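Side-chain contact in La protein (PDB 1S29), which binds RNA; this chain is its N-terminal La motif, a winged-helix domain that uses a conserved aromatic patch for the purpose: residues K13-V18 / R71-L76. Sequence-based numbering, arbitrary orientation.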
loop_
_atom_site.group_PDB
_atom_site.type_symbol
_atom_site.label_atom_id
_atom_site.label_comp_id
_atom_site.label_asym_id
_atom_site.label_seq_id
_atom_site.Cartn_x
_atom_site.Cartn_y
_atom_site.Cartn_z
ATOM N N LYS A 13 10.580 2.786 5.079
ATOM C CA LYS A 13 9.920 2.113 6.191
ATOM C C LYS A 13 8.447 1.895 5.868
ATOM O O LYS A 13 7.897 0.829 6.141
ATOM C CB LYS A 13 10.048 2.942 7.470
ATOM C CG LYS A 13 11.440 2.939 8.066
ATOM C CD LYS A 13 11.451 3.678 9.397
ATOM C CE LYS A 13 12.824 3.631 10.052
ATOM N NZ LYS A 13 13.871 4.335 9.250
ATOM N N LEU A 14 7.812 2.912 5.290
ATOM C CA LEU A 14 6.403 2.823 4.928
ATOM C C LEU A 14 6.215 1.833 3.778
ATOM O O LEU A 14 5.233 1.097 3.734
ATOM C CB LEU A 14 5.871 4.200 4.524
ATOM C CG LEU A 14 4.424 4.247 4.024
ATOM C CD1 LEU A 14 3.499 3.560 5.028
ATOM C CD2 LEU A 14 4.011 5.690 3.814
ATOM N N GLN A 15 7.170 1.825 2.855
ATOM C CA GLN A 15 7.139 0.909 1.721
ATOM C C GLN A 15 7.007 -0.518 2.251
ATOM O O GLN A 15 6.162 -1.282 1.799
ATOM C CB GLN A 15 8.438 1.035 0.906
ATOM C CG GLN A 15 8.481 0.194 -0.373
ATOM C CD GLN A 15 9.898 -0.008 -0.889
ATOM O OE1 GLN A 15 10.673 0.948 -1.009
ATOM N NE2 GLN A 15 10.243 -1.258 -1.200
ATOM N N LYS A 16 7.846 -0.870 3.222
ATOM C CA LYS A 16 7.817 -2.210 3.789
ATOM C C LYS A 16 6.530 -2.517 4.547
ATOM O O LYS A 16 6.111 -3.667 4.603
ATOM C CB LYS A 16 9.031 -2.414 4.687
ATOM C CG LYS A 16 10.342 -2.373 3.916
ATOM C CD LYS A 16 11.530 -2.325 4.849
ATOM C CE LYS A 16 12.829 -2.209 4.074
ATOM N NZ LYS A 16 14.005 -2.196 4.983
ATOM N N GLN A 17 5.902 -1.492 5.116
ATOM C CA GLN A 17 4.647 -1.700 5.838
ATOM C C GLN A 17 3.535 -2.015 4.836
ATOM O O GLN A 17 2.666 -2.839 5.114
ATOM C CB GLN A 17 4.285 -0.461 6.664
ATOM C CG GLN A 17 5.285 -0.144 7.773
ATOM C CD GLN A 17 5.190 -1.105 8.952
ATOM O OE1 GLN A 17 5.217 -2.323 8.786
ATOM N NE2 GLN A 17 5.085 -0.550 10.155
ATOM N N VAL A 18 3.554 -1.354 3.679
ATOM C CA VAL A 18 2.547 -1.622 2.655
ATOM C C VAL A 18 2.814 -3.020 2.099
ATOM O O VAL A 18 1.886 -3.798 1.887
ATOM C CB VAL A 18 2.592 -0.578 1.500
ATOM C CG1 VAL A 18 1.591 -0.963 0.406
ATOM C CG2 VAL A 18 2.258 0.808 2.035
ATOM N N ARG A 71 6.297 3.602 -4.755
ATOM C CA ARG A 71 6.922 3.502 -6.072
ATOM C C ARG A 71 8.139 2.586 -6.242
ATOM O O ARG A 71 8.169 1.765 -7.154
ATOM C CB ARG A 71 7.263 4.895 -6.625
ATOM C CG ARG A 71 7.666 4.835 -8.101
ATOM C CD ARG A 71 8.011 6.190 -8.707
ATOM N NE ARG A 71 6.880 7.115 -8.739
ATOM C CZ ARG A 71 6.658 8.052 -7.823
ATOM N NH1 ARG A 71 7.490 8.189 -6.800
ATOM N NH2 ARG A 71 5.610 8.859 -7.934
ATOM N N PRO A 72 9.158 2.710 -5.376
ATOM C CA PRO A 72 10.363 1.873 -5.479
ATOM C C PRO A 72 10.162 0.364 -5.358
ATOM O O PRO A 72 11.027 -0.415 -5.758
ATOM C CB PRO A 72 11.243 2.395 -4.344
ATOM C CG PRO A 72 10.800 3.815 -4.191
ATOM C CD PRO A 72 9.308 3.696 -4.295
ATOM N N SER A 73 9.030 -0.046 -4.800
ATOM C CA SER A 73 8.756 -1.460 -4.586
ATOM C C SER A 73 8.746 -2.321 -5.842
ATOM O O SER A 73 8.306 -1.889 -6.906
ATOM C CB SER A 73 7.423 -1.630 -3.859
ATOM O OG SER A 73 7.182 -2.997 -3.603
ATOM N N GLU A 74 9.232 -3.548 -5.698
ATOM C CA GLU A 74 9.265 -4.496 -6.802
ATOM C C GLU A 74 8.179 -5.543 -6.563
ATOM O O GLU A 74 7.975 -6.441 -7.380
ATOM C CB GLU A 74 10.639 -5.171 -6.878
ATOM C CG GLU A 74 11.793 -4.177 -6.949
ATOM C CD GLU A 74 13.161 -4.840 -6.979
ATOM O OE1 GLU A 74 13.504 -5.575 -6.024
ATOM O OE2 GLU A 74 13.902 -4.616 -7.960
ATOM N N LYS A 75 7.478 -5.414 -5.440
ATOM C CA LYS A 75 6.419 -6.348 -5.082
ATOM C C LYS A 75 5.044 -5.728 -5.286
ATOM O O LYS A 75 4.030 -6.427 -5.261
ATOM C CB LYS A 75 6.553 -6.767 -3.613
ATOM C CG LYS A 75 7.875 -7.423 -3.265
ATOM C CD LYS A 75 7.934 -7.777 -1.790
ATOM C CE LYS A 75 9.223 -8.497 -1.436
ATOM N NZ LYS A 75 10.428 -7.645 -1.664
ATOM N N LEU A 76 5.015 -4.413 -5.475
ATOM C CA LEU A 76 3.760 -3.688 -5.664
ATOM C C LEU A 76 3.785 -2.903 -6.967
ATOM O O LEU A 76 4.853 -2.546 -7.461
ATOM C CB LEU A 76 3.544 -2.712 -4.505
ATOM C CG LEU A 76 3.532 -3.291 -3.087
ATOM C CD1 LEU A 76 3.755 -2.170 -2.087
ATOM C CD2 LEU A 76 2.209 -4.003 -2.815
#
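In the winged-helix fold of the La motif, the loop that leads from helix 63-70 into strand 76-78 packs against helix 8-21, with Gln-15 and Val-18, one helical turn apart, meeting Pro-72, Ser-73 and Leu-76. The chain of Gln-15 runs out from the helix with CG anti to the backbone N (chi1 -176°), which carries its amide to the Pro-72 to Ser-73 link. There Gln-15 OE1 lies 3.7 Å from Pro-72 CB, while Gln-15 NE2 comes equally close to Ser-73 CA, at 3.7 Å. These are van der Waals contacts; no hydrogen bond joins the two segments directly. The polar link runs instead through Glu-19, one turn further along the helix, whose OE2 bonds both Gln-15 NE2 and Ser-73 OG. That hydroxyl also closes an ST turn, accepting from Lys-75 N (N to OG 3.1 Å, N-H...O angle 154°) and more weakly from Leu-76 N, so it ties the bend of the loop to the helix through the shared carboxylate. Deeper in, the contact turns apolar: Val-18 CG1 meets Leu-76 CD1 at 3.5 Å, a single methyl of each branched side chain making the closest approach. Leu-76, the first residue of edge strand 76-78 of the antiparallel sheet, also touches Ile-70 of helix 63-70 and Phe-22 just beyond helix 8-21, so the start of the strand is buried against both helices.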